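Local atomic coordinates of fructooligosaccharide ABC transporter substrate-binding protein FusA (Streptococcus pneumoniae, PDB entry 5G5Y), a protein that binds short- and long-chain fructooligosaccharides such as kestose, nystose and inulin, but not sucrose, for import by the ABC transporter FusABC-MsmK. Residues G128-N136 / V297-F305; I256-Y267 / N274-L285. All blocks are in the same frame, centred on the assembly; numbering follows the deposited sequence.

Contact 2 is nested along the chain within the loop that contact 1 closes: 128-136 comes first, then 256-267 and, after six residues, 274-285, and finally 297-305. The two contacts do not touch; their centres lie 23 Å apart and their nearest atoms about 8 Å. Contact 1 lies about 8 Å from the centre of the chain, where its two segments probably connect the two lobes. Contact 2 is about 22 Å from that centre, within one lobe. Strand 138-142, which follows 128-136, lies between strands 264-269 and 282-284 of contact 2 in one mixed sheet, so a probable lobe junction near the sugar site leads directly into that sheet.

Contact 1 of 2, residues G128-N136 / V297-F305; sequences GKESIHSVN and VARTNGMGF
T300 is held against the backbone of H133 and S134 by two hydrogen bonds. Its OG1 donates to H133 O over 2.6 Å, coming from above the carbonyl plane, while T300 N meets S134 O in an almost straight bond of 3.1 Å (177° at the hydrogen). With chi1 at 71°, OG1 also accepts from G302 N, closing an ST turn, and CG2 is left to pack on N136 OD1. Beside this tight core the H133 ring is sandwiched, with M303 C over one face and I132 CG2 over the other; G302, without a side chain, lets H133 CB come close to its carbonyl. At this end a water bonded to S131 OG donates to G302 O. The two segments are consistent with connections between the two lobes, as in other bacterial solute-binding proteins, and N136 ND2 is bonded to the substrate-binding N191. The looser, open side belongs to G128 and K129. There K129 CG lies over one face of the buried R299 guanidinium, 3.9 Å from R299 CZ, and the side chains cross at about a right angle, their charged ends turning to M416 O and N418 O respectively. A water at the guanidinium edge accepts from R299 NE and donates to S134 OG.

Contact 2 of 2, residues I256-Y267 / N274-L285; sequences IAKGHDQKFGVY and NVTGSNESYDVL. With ZN (zinc ion), chain G.
The rings of Y267 and Y282 form an offset edge-to-face pair, centroids 5.5 Å apart and planes at 81°, with the edge of Y267 turned to the face of Y282. T276 CG2 lies over a face of Y282, near its rim, and F264 O sits at the edge of that ring, in its plane. V275 CG1 meets the F264 ring at its edge and presses against Y267, 3.4 Å from Y267 CE2. The Y267 ring also meets W140 of strand 138-142. The Q262 chain runs beside Y282, with Q262 OE1 3.5 Å from S281 OG, which is bonded to D144. Helix 252-260 packs beside this core through I256 CG2 on V275 CG2 and through G259, whose lack of a side chain leaves room for V275 CG1; G259 C also closely approaches V275 O. N274, just before V275, binds substrate. The helix ends in a Schellman motif with Q262 at C-prime, and a water joins H260 O to T276 O. On the outer side, zinc is bound by D261 OD1 at 2.0 Å, by a water at 2.4 Å that also donates to A257 O, and by H260 ND1 in a long bond of 2.6 Å. Both tyrosine hydroxyls donate: Y282 OH to F264 O, on a lone pair at 2.6 Å, and Y267 OH to T276 OG1 at 2.7 Å. With the edge-to-face pair, these bonds should limit rotation of each ring, and the buried F264 carbonyl gains a partner.

Contact 1 of 2, residues G128-N136 / V297-F305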
loop_
_atom_site.group_PDB
_atom_site.type_symbol
_atom_site.label_atom_id
_atom_site.label_comp_id
_atom_site.label_asym_id
_atom_site.label_seq_id
_atom_site.Cartn_x
_atom_site.Cartn_y
_atom_site.Cartn_z
ATOM N N GLY A 128 11.774 -1.322 -6.687
ATOM C CA GLY A 128 12.263 0.037 -6.517
ATOM C C GLY A 128 11.276 1.063 -7.059
ATOM O O GLY A 128 10.097 1.019 -6.743
ATOM N N LYS A 129 11.751 1.956 -7.918
ATOM C CA LYS A 129 10.914 3.045 -8.443
ATOM C C LYS A 129 9.718 2.520 -9.238
ATOM O O LYS A 129 8.679 3.155 -9.309
ATOM C CB LYS A 129 11.768 3.953 -9.335
ATOM C CG LYS A 129 12.811 4.778 -8.588
ATOM C CD LYS A 129 13.684 5.562 -9.539
ATOM C CE LYS A 129 14.808 6.263 -8.804
ATOM N NZ LYS A 129 15.514 7.121 -9.774
ATOM N N GLU A 130 9.866 1.334 -9.799
ATOM C CA GLU A 130 8.829 0.732 -10.631
ATOM C C GLU A 130 7.737 0.037 -9.844
ATOM O O GLU A 130 6.750 -0.390 -10.454
ATOM C CB GLU A 130 9.470 -0.242 -11.647
ATOM C CG GLU A 130 10.239 0.499 -12.713
ATOM C CD GLU A 130 11.009 -0.397 -13.680
ATOM O OE1 GLU A 130 10.597 -1.526 -13.970
ATOM O OE2 GLU A 130 12.032 0.064 -14.194
ATOM N N SER A 131 7.851 -0.018 -8.500
ATOM C CA SER A 131 6.836 -0.644 -7.675
ATOM C C SER A 131 5.476 -0.010 -7.953
ATOM O O SER A 131 5.366 1.208 -8.115
ATOM C CB SER A 131 7.170 -0.517 -6.178
ATOM O OG SER A 131 6.080 -0.962 -5.365
ATOM N N ILE A 132 4.447 -0.849 -7.967
ATOM C CA ILE A 132 3.062 -0.396 -8.114
ATOM C C ILE A 132 2.654 0.586 -7.013
ATOM O O ILE A 132 1.723 1.368 -7.183
ATOM C CB ILE A 132 2.092 -1.622 -8.133
ATOM C CG1 ILE A 132 0.704 -1.226 -8.669
ATOM C CG2 ILE A 132 1.987 -2.266 -6.759
ATOM C CD1 ILE A 132 -0.149 -2.412 -9.096
ATOM N N HIS A 133 3.362 0.516 -5.883
ATOM C CA HIS A 133 3.124 1.368 -4.749
ATOM C C HIS A 133 3.718 2.770 -4.827
ATOM O O HIS A 133 3.340 3.624 -4.027
ATOM C CB HIS A 133 3.621 0.681 -3.489
ATOM C CG HIS A 133 2.948 -0.615 -3.248
ATOM N ND1 HIS A 133 1.627 -0.703 -2.867
ATOM C CD2 HIS A 133 3.386 -1.882 -3.410
ATOM C CE1 HIS A 133 1.303 -1.981 -2.749
ATOM N NE2 HIS A 133 2.344 -2.711 -3.110
ATOM N N SER A 134 4.583 3.024 -5.814
ATOM C CA SER A 134 5.347 4.268 -5.896
ATOM C C SER A 134 4.482 5.522 -5.990
ATOM O O SER A 134 4.882 6.579 -5.483
ATOM C CB SER A 134 6.336 4.226 -7.065
ATOM O OG SER A 134 7.351 3.249 -6.857
ATOM N N VAL A 135 3.326 5.402 -6.660
ATOM C CA VAL A 135 2.338 6.495 -6.766
ATOM C C VAL A 135 1.025 5.859 -6.421
ATOM O O VAL A 135 0.684 4.821 -7.007
ATOM C CB VAL A 135 2.281 7.070 -8.195
ATOM C CG1 VAL A 135 1.200 8.159 -8.376
ATOM C CG2 VAL A 135 3.616 7.690 -8.508
ATOM N N ASN A 136 0.312 6.431 -5.458
ATOM C CA ASN A 136 -0.999 5.912 -5.062
ATOM C C ASN A 136 -2.154 6.732 -5.654
ATOM O O ASN A 136 -3.101 6.154 -6.207
ATOM C CB ASN A 136 -1.092 5.737 -3.546
ATOM C CG ASN A 136 -1.030 7.063 -2.770
ATOM O OD1 ASN A 136 -0.251 7.949 -3.070
ATOM N ND2 ASN A 136 -1.835 7.169 -1.757
ATOM N N VAL A 297 8.279 13.516 -9.666
ATOM C CA VAL A 297 7.334 12.685 -8.935
ATOM C C VAL A 297 7.953 12.306 -7.595
ATOM O O VAL A 297 9.066 11.736 -7.557
ATOM C CB VAL A 297 6.999 11.408 -9.719
ATOM C CG1 VAL A 297 6.073 10.503 -8.934
ATOM C CG2 VAL A 297 6.334 11.784 -11.042
ATOM N N ALA A 298 7.218 12.590 -6.520
ATOM C CA ALA A 298 7.634 12.205 -5.172
ATOM C C ALA A 298 7.247 10.734 -5.009
ATOM O O ALA A 298 6.142 10.295 -5.401
ATOM C CB ALA A 298 6.951 13.037 -4.150
ATOM N N ARG A 299 8.177 9.949 -4.483
ATOM C CA ARG A 299 7.871 8.552 -4.191
ATOM C C ARG A 299 7.103 8.464 -2.884
ATOM O O ARG A 299 7.432 9.163 -1.895
ATOM C CB ARG A 299 9.144 7.769 -4.086
ATOM C CG ARG A 299 9.860 7.701 -5.386
ATOM C CD ARG A 299 11.218 7.039 -5.243
ATOM N NE ARG A 299 11.081 5.634 -4.915
ATOM C CZ ARG A 299 12.088 4.785 -4.719
ATOM N NH1 ARG A 299 13.382 5.143 -4.780
ATOM N NH2 ARG A 299 11.790 3.517 -4.440
ATOM N N THR A 300 6.069 7.639 -2.866
ATOM C CA THR A 300 5.452 7.266 -1.580
ATOM C C THR A 300 6.441 6.346 -0.845
ATOM O O THR A 300 7.458 5.932 -1.429
ATOM C CB THR A 300 4.143 6.424 -1.714
ATOM O OG1 THR A 300 4.462 5.103 -2.188
ATOM C CG2 THR A 300 3.149 7.098 -2.625
ATOM N N ASN A 301 6.096 6.014 0.410
ATOM C CA ASN A 301 6.826 5.017 1.163
ATOM C C ASN A 301 6.100 3.666 1.226
ATOM O O ASN A 301 6.479 2.789 1.989
ATOM C CB ASN A 301 7.192 5.553 2.544
ATOM C CG ASN A 301 7.934 6.867 2.465
ATOM O OD1 ASN A 301 8.911 6.984 1.705
ATOM N ND2 ASN A 301 7.467 7.867 3.177
ATOM N N GLY A 302 5.137 3.477 0.342
ATOM C CA GLY A 302 4.401 2.234 0.264
ATOM C C GLY A 302 5.270 1.067 -0.126
ATOM O O GLY A 302 6.225 1.217 -0.898
ATOM N N MET A 303 4.932 -0.107 0.393
ATOM C CA MET A 303 5.703 -1.314 0.078
ATOM C C MET A 303 4.796 -2.517 0.280
ATOM O O MET A 303 4.034 -2.546 1.250
ATOM C CB MET A 303 6.921 -1.412 0.998
ATOM C CG MET A 303 8.003 -2.353 0.475
ATOM S SD MET A 303 9.212 -2.890 1.720
ATOM C CE MET A 303 10.499 -3.446 0.626
ATOM N N GLY A 304 4.894 -3.514 -0.601
ATOM C CA GLY A 304 4.159 -4.774 -0.435
ATOM C C GLY A 304 4.848 -5.609 0.629
ATOM O O GLY A 304 5.593 -6.556 0.336
ATOM N N PHE A 305 4.654 -5.208 1.869
ATOM C CA PHE A 305 5.356 -5.815 3.001
ATOM C C PHE A 305 4.538 -5.708 4.248
ATOM O O PHE A 305 3.999 -4.639 4.560
ATOM C CB PHE A 305 6.717 -5.168 3.216
ATOM C CG PHE A 305 7.492 -5.748 4.372
ATOM C CD1 PHE A 305 8.146 -6.975 4.261
ATOM C CD2 PHE A 305 7.536 -5.065 5.598
ATOM C CE1 PHE A 305 8.902 -7.463 5.327
ATOM C CE2 PHE A 305 8.240 -5.578 6.664
ATOM C CZ PHE A 305 8.911 -6.794 6.529
HETATM O O HOH W 1 7.478 -0.733 -3.041
HETATM O O HOH W 2 8.872 3.766 -4.692
#

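Contact 2 of 2, residues I256-Y267 / N274-L285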
loop_
_atom_site.group_PDB
_atom_site.type_symbol
_atom_site.label_atom_id
_atom_site.label_comp_id
_atom_site.label_asym_id
_atom_site.label_seq_id
_atom_site.Cartn_x
_atom_site.Cartn_y
_atom_site.Cartn_z
ATOM N N ILE A 256 -17.556 8.536 -6.360
ATOM C CA ILE A 256 -17.761 7.583 -7.460
ATOM C C ILE A 256 -19.135 7.700 -8.158
ATOM O O ILE A 256 -19.251 7.340 -9.322
ATOM C CB ILE A 256 -17.434 6.134 -7.064
ATOM C CG1 ILE A 256 -18.461 5.547 -6.121
ATOM C CG2 ILE A 256 -16.033 6.063 -6.444
ATOM C CD1 ILE A 256 -18.243 4.074 -5.859
ATOM N N ALA A 257 -20.159 8.213 -7.479
ATOM C CA ALA A 257 -21.444 8.505 -8.165
ATOM C C ALA A 257 -21.258 9.574 -9.230
ATOM O O ALA A 257 -21.711 9.429 -10.375
ATOM C CB ALA A 257 -22.514 8.944 -7.155
ATOM N N LYS A 258 -20.557 10.650 -8.864
ATOM C CA LYS A 258 -20.226 11.687 -9.815
ATOM C C LYS A 258 -19.250 11.209 -10.872
ATOM O O LYS A 258 -19.383 11.570 -12.038
ATOM C CB LYS A 258 -19.638 12.908 -9.105
ATOM C CG LYS A 258 -20.671 13.653 -8.298
ATOM C CD LYS A 258 -20.054 14.853 -7.597
ATOM C CE LYS A 258 -19.289 14.455 -6.346
ATOM N NZ LYS A 258 -18.862 15.705 -5.669
ATOM N N GLY A 259 -18.271 10.395 -10.467
ATOM C CA GLY A 259 -17.361 9.772 -11.441
ATOM C C GLY A 259 -18.059 8.864 -12.450
ATOM O O GLY A 259 -17.764 8.917 -13.642
ATOM N N HIS A 260 -18.958 8.022 -11.950
ATOM C CA HIS A 260 -19.778 7.109 -12.784
ATOM C C HIS A 260 -20.542 7.885 -13.873
ATOM O O HIS A 260 -20.635 7.435 -15.018
ATOM C CB HIS A 260 -20.750 6.331 -11.879
ATOM C CG HIS A 260 -21.617 5.344 -12.606
ATOM N ND1 HIS A 260 -22.923 5.100 -12.242
ATOM C CD2 HIS A 260 -21.365 4.537 -13.665
ATOM C CE1 HIS A 260 -23.436 4.183 -13.040
ATOM N NE2 HIS A 260 -22.517 3.833 -13.922
ATOM N N ASP A 261 -20.995 9.097 -13.533
ATOM C CA ASP A 261 -21.665 9.989 -14.487
ATOM C C ASP A 261 -20.732 10.900 -15.273
ATOM O O ASP A 261 -21.194 11.790 -15.978
ATOM C CB ASP A 261 -22.759 10.797 -13.769
ATOM C CG ASP A 261 -23.794 9.905 -13.094
ATOM O OD1 ASP A 261 -24.069 8.801 -13.623
ATOM O OD2 ASP A 261 -24.327 10.271 -12.015
ATOM N N GLN A 262 -19.419 10.653 -15.182
ATOM C CA GLN A 262 -18.391 11.359 -15.936
ATOM C C GLN A 262 -18.470 12.880 -15.804
ATOM O O GLN A 262 -18.361 13.614 -16.786
ATOM C CB GLN A 262 -18.377 10.897 -17.400
ATOM C CG GLN A 262 -18.284 9.366 -17.527
ATOM C CD GLN A 262 -17.746 8.871 -18.859
ATOM O OE1 GLN A 262 -17.418 9.648 -19.744
ATOM N NE2 GLN A 262 -17.652 7.549 -18.999
ATOM N N LYS A 263 -18.651 13.336 -14.579
ATOM C CA LYS A 263 -18.749 14.779 -14.300
ATOM C C LYS A 263 -17.392 15.460 -14.069
ATOM O O LYS A 263 -17.298 16.703 -14.048
ATOM C CB LYS A 263 -19.664 15.000 -13.103
ATOM C CG LYS A 263 -21.132 14.630 -13.355
ATOM C CD LYS A 263 -21.824 15.668 -14.241
ATOM C CE LYS A 263 -23.225 15.249 -14.688
ATOM N NZ LYS A 263 -24.053 14.765 -13.550
ATOM N N PHE A 264 -16.337 14.654 -13.931
ATOM C CA PHE A 264 -15.028 15.160 -13.540
ATOM C C PHE A 264 -14.166 15.489 -14.755
ATOM O O PHE A 264 -14.145 14.743 -15.745
ATOM C CB PHE A 264 -14.284 14.136 -12.682
ATOM C CG PHE A 264 -14.891 13.847 -11.339
ATOM C CD1 PHE A 264 -15.559 14.806 -10.587
ATOM C CD2 PHE A 264 -14.700 12.586 -10.776
ATOM C CE1 PHE A 264 -16.018 14.509 -9.330
ATOM C CE2 PHE A 264 -15.171 12.283 -9.523
ATOM C CZ PHE A 264 -15.837 13.245 -8.791
ATOM N N GLY A 265 -13.468 16.625 -14.690
ATOM C CA GLY A 265 -12.470 16.955 -15.677
ATOM C C GLY A 265 -11.146 16.265 -15.366
ATOM O O GLY A 265 -10.577 15.574 -16.216
ATOM N N VAL A 266 -10.642 16.529 -14.162
ATOM C CA VAL A 266 -9.407 15.941 -13.641
ATOM C C VAL A 266 -9.776 15.438 -12.273
ATOM O O VAL A 266 -10.423 16.151 -11.513
ATOM C CB VAL A 266 -8.240 16.959 -13.567
ATOM C CG1 VAL A 266 -7.025 16.389 -12.809
ATOM C CG2 VAL A 266 -7.845 17.423 -14.967
ATOM N N TYR A 267 -9.412 14.196 -11.948
ATOM C CA TYR A 267 -9.648 13.665 -10.615
ATOM C C TYR A 267 -8.526 12.681 -10.251
ATOM O O TYR A 267 -7.698 12.355 -11.086
ATOM C CB TYR A 267 -11.041 13.004 -10.472
ATOM C CG TYR A 267 -11.147 11.637 -11.118
ATOM C CD1 TYR A 267 -11.265 11.489 -12.503
ATOM C CD2 TYR A 267 -11.052 10.499 -10.352
ATOM C CE1 TYR A 267 -11.357 10.216 -13.091
ATOM C CE2 TYR A 267 -11.113 9.228 -10.916
ATOM C CZ TYR A 267 -11.256 9.079 -12.276
ATOM O OH TYR A 267 -11.314 7.790 -12.768
ATOM N N ASN A 274 -12.350 2.026 -10.953
ATOM C CA ASN A 274 -13.186 2.098 -9.779
ATOM C C ASN A 274 -14.011 3.383 -9.663
ATOM O O ASN A 274 -14.794 3.497 -8.722
ATOM C CB ASN A 274 -12.355 1.926 -8.498
ATOM C CG ASN A 274 -11.491 0.662 -8.523
ATOM O OD1 ASN A 274 -10.264 0.711 -8.290
ATOM N ND2 ASN A 274 -12.114 -0.464 -8.836
ATOM N N VAL A 275 -13.792 4.359 -10.535
ATOM C CA VAL A 275 -14.433 5.671 -10.390
ATOM C C VAL A 275 -15.140 6.023 -11.664
ATOM O O VAL A 275 -16.372 6.119 -11.641
ATOM C CB VAL A 275 -13.451 6.788 -9.956
ATOM C CG1 VAL A 275 -14.160 8.131 -9.803
ATOM C CG2 VAL A 275 -12.813 6.395 -8.638
ATOM N N THR A 276 -14.407 6.229 -12.760
ATOM C CA THR A 276 -15.028 6.593 -14.035
ATOM C C THR A 276 -15.330 5.388 -14.949
ATOM O O THR A 276 -16.033 5.535 -15.941
ATOM C CB THR A 276 -14.216 7.645 -14.783
ATOM O OG1 THR A 276 -12.840 7.223 -14.910
ATOM C CG2 THR A 276 -14.327 8.989 -14.027
ATOM N N GLY A 277 -14.799 4.221 -14.604
ATOM C CA GLY A 277 -15.126 2.972 -15.296
ATOM C C GLY A 277 -14.083 2.515 -16.287
ATOM O O GLY A 277 -13.016 3.145 -16.460
ATOM N N SER A 278 -14.396 1.402 -16.945
ATOM C CA SER A 278 -13.481 0.772 -17.900
ATOM C C SER A 278 -13.815 1.270 -19.277
ATOM O O SER A 278 -14.575 0.631 -20.013
ATOM C CB SER A 278 -13.590 -0.757 -17.838
ATOM O OG SER A 278 -14.943 -1.157 -18.002
ATOM N N ASN A 279 -13.257 2.429 -19.607
ATOM C CA ASN A 279 -13.491 3.089 -20.882
ATOM C C ASN A 279 -12.308 3.996 -21.226
ATOM O O ASN A 279 -11.401 4.213 -20.405
ATOM C CB ASN A 279 -14.785 3.902 -20.810
ATOM C CG ASN A 279 -14.770 4.900 -19.663
ATOM O OD1 ASN A 279 -13.922 5.785 -19.629
ATOM N ND2 ASN A 279 -15.671 4.737 -18.705
ATOM N N GLU A 280 -12.343 4.553 -22.429
ATOM C CA GLU A 280 -11.276 5.375 -22.926
ATOM C C GLU A 280 -11.559 6.885 -22.781
ATOM O O GLU A 280 -10.772 7.685 -23.232
ATOM C CB GLU A 280 -11.003 5.010 -24.387
ATOM C CG GLU A 280 -10.759 3.516 -24.640
ATOM C CD GLU A 280 -9.618 2.917 -23.813
ATOM O OE1 GLU A 280 -8.586 3.605 -23.605
ATOM O OE2 GLU A 280 -9.750 1.743 -23.382
ATOM N N SER A 281 -12.652 7.266 -22.138
ATOM C CA SER A 281 -12.937 8.699 -21.934
ATOM C C SER A 281 -11.908 9.380 -21.010
ATOM O O SER A 281 -11.682 10.579 -21.161
ATOM C CB SER A 281 -14.334 8.903 -21.342
ATOM O OG SER A 281 -15.311 8.301 -22.172
ATOM N N TYR A 282 -11.310 8.602 -20.080
ATOM C CA TYR A 282 -10.289 9.091 -19.136
ATOM C C TYR A 282 -8.945 8.399 -19.354
ATOM O O TYR A 282 -8.887 7.188 -19.699
ATOM C CB TYR A 282 -10.756 8.865 -17.700
ATOM C CG TYR A 282 -11.863 9.782 -17.311
ATOM C CD1 TYR A 282 -13.189 9.441 -17.555
ATOM C CD2 TYR A 282 -11.594 11.019 -16.712
ATOM C CE1 TYR A 282 -14.219 10.307 -17.217
ATOM C CE2 TYR A 282 -12.623 11.882 -16.343
ATOM C CZ TYR A 282 -13.938 11.522 -16.608
ATOM O OH TYR A 282 -14.985 12.378 -16.269
ATOM N N ASP A 283 -7.869 9.173 -19.176
ATOM C CA ASP A 283 -6.523 8.634 -19.266
ATOM C C ASP A 283 -5.634 9.353 -18.244
ATOM O O ASP A 283 -6.079 10.292 -17.593
ATOM C CB ASP A 283 -5.967 8.851 -20.673
ATOM C CG ASP A 283 -4.993 7.759 -21.102
ATOM O OD1 ASP A 283 -4.478 6.998 -20.254
ATOM O OD2 ASP A 283 -4.732 7.675 -22.307
ATOM N N VAL A 284 -4.391 8.897 -18.138
ATOM C CA VAL A 284 -3.401 9.444 -17.213
ATOM C C VAL A 284 -3.049 10.885 -17.590
ATOM O O VAL A 284 -2.774 11.197 -18.756
ATOM C CB VAL A 284 -2.100 8.622 -17.188
ATOM C CG1 VAL A 284 -1.167 9.168 -16.119
ATOM C CG2 VAL A 284 -2.361 7.132 -16.951
ATOM N N LEU A 285 -3.111 11.768 -16.603
ATOM C CA LEU A 285 -2.631 13.126 -16.769
ATOM C C LEU A 285 -1.107 13.020 -16.682
ATOM O O LEU A 285 -0.594 12.634 -15.616
ATOM C CB LEU A 285 -3.162 14.026 -15.645
ATOM C CG LEU A 285 -2.728 15.496 -15.697
ATOM C CD1 LEU A 285 -3.336 16.181 -16.902
ATOM C CD2 LEU A 285 -3.104 16.245 -14.449
HETATM ZN ZN ZN G . -24.232 7.357 -12.268
HETATM O O HOH W 3 -24.035 7.708 -9.953
HETATM O O HOH W 4 -18.902 5.704 -16.246
#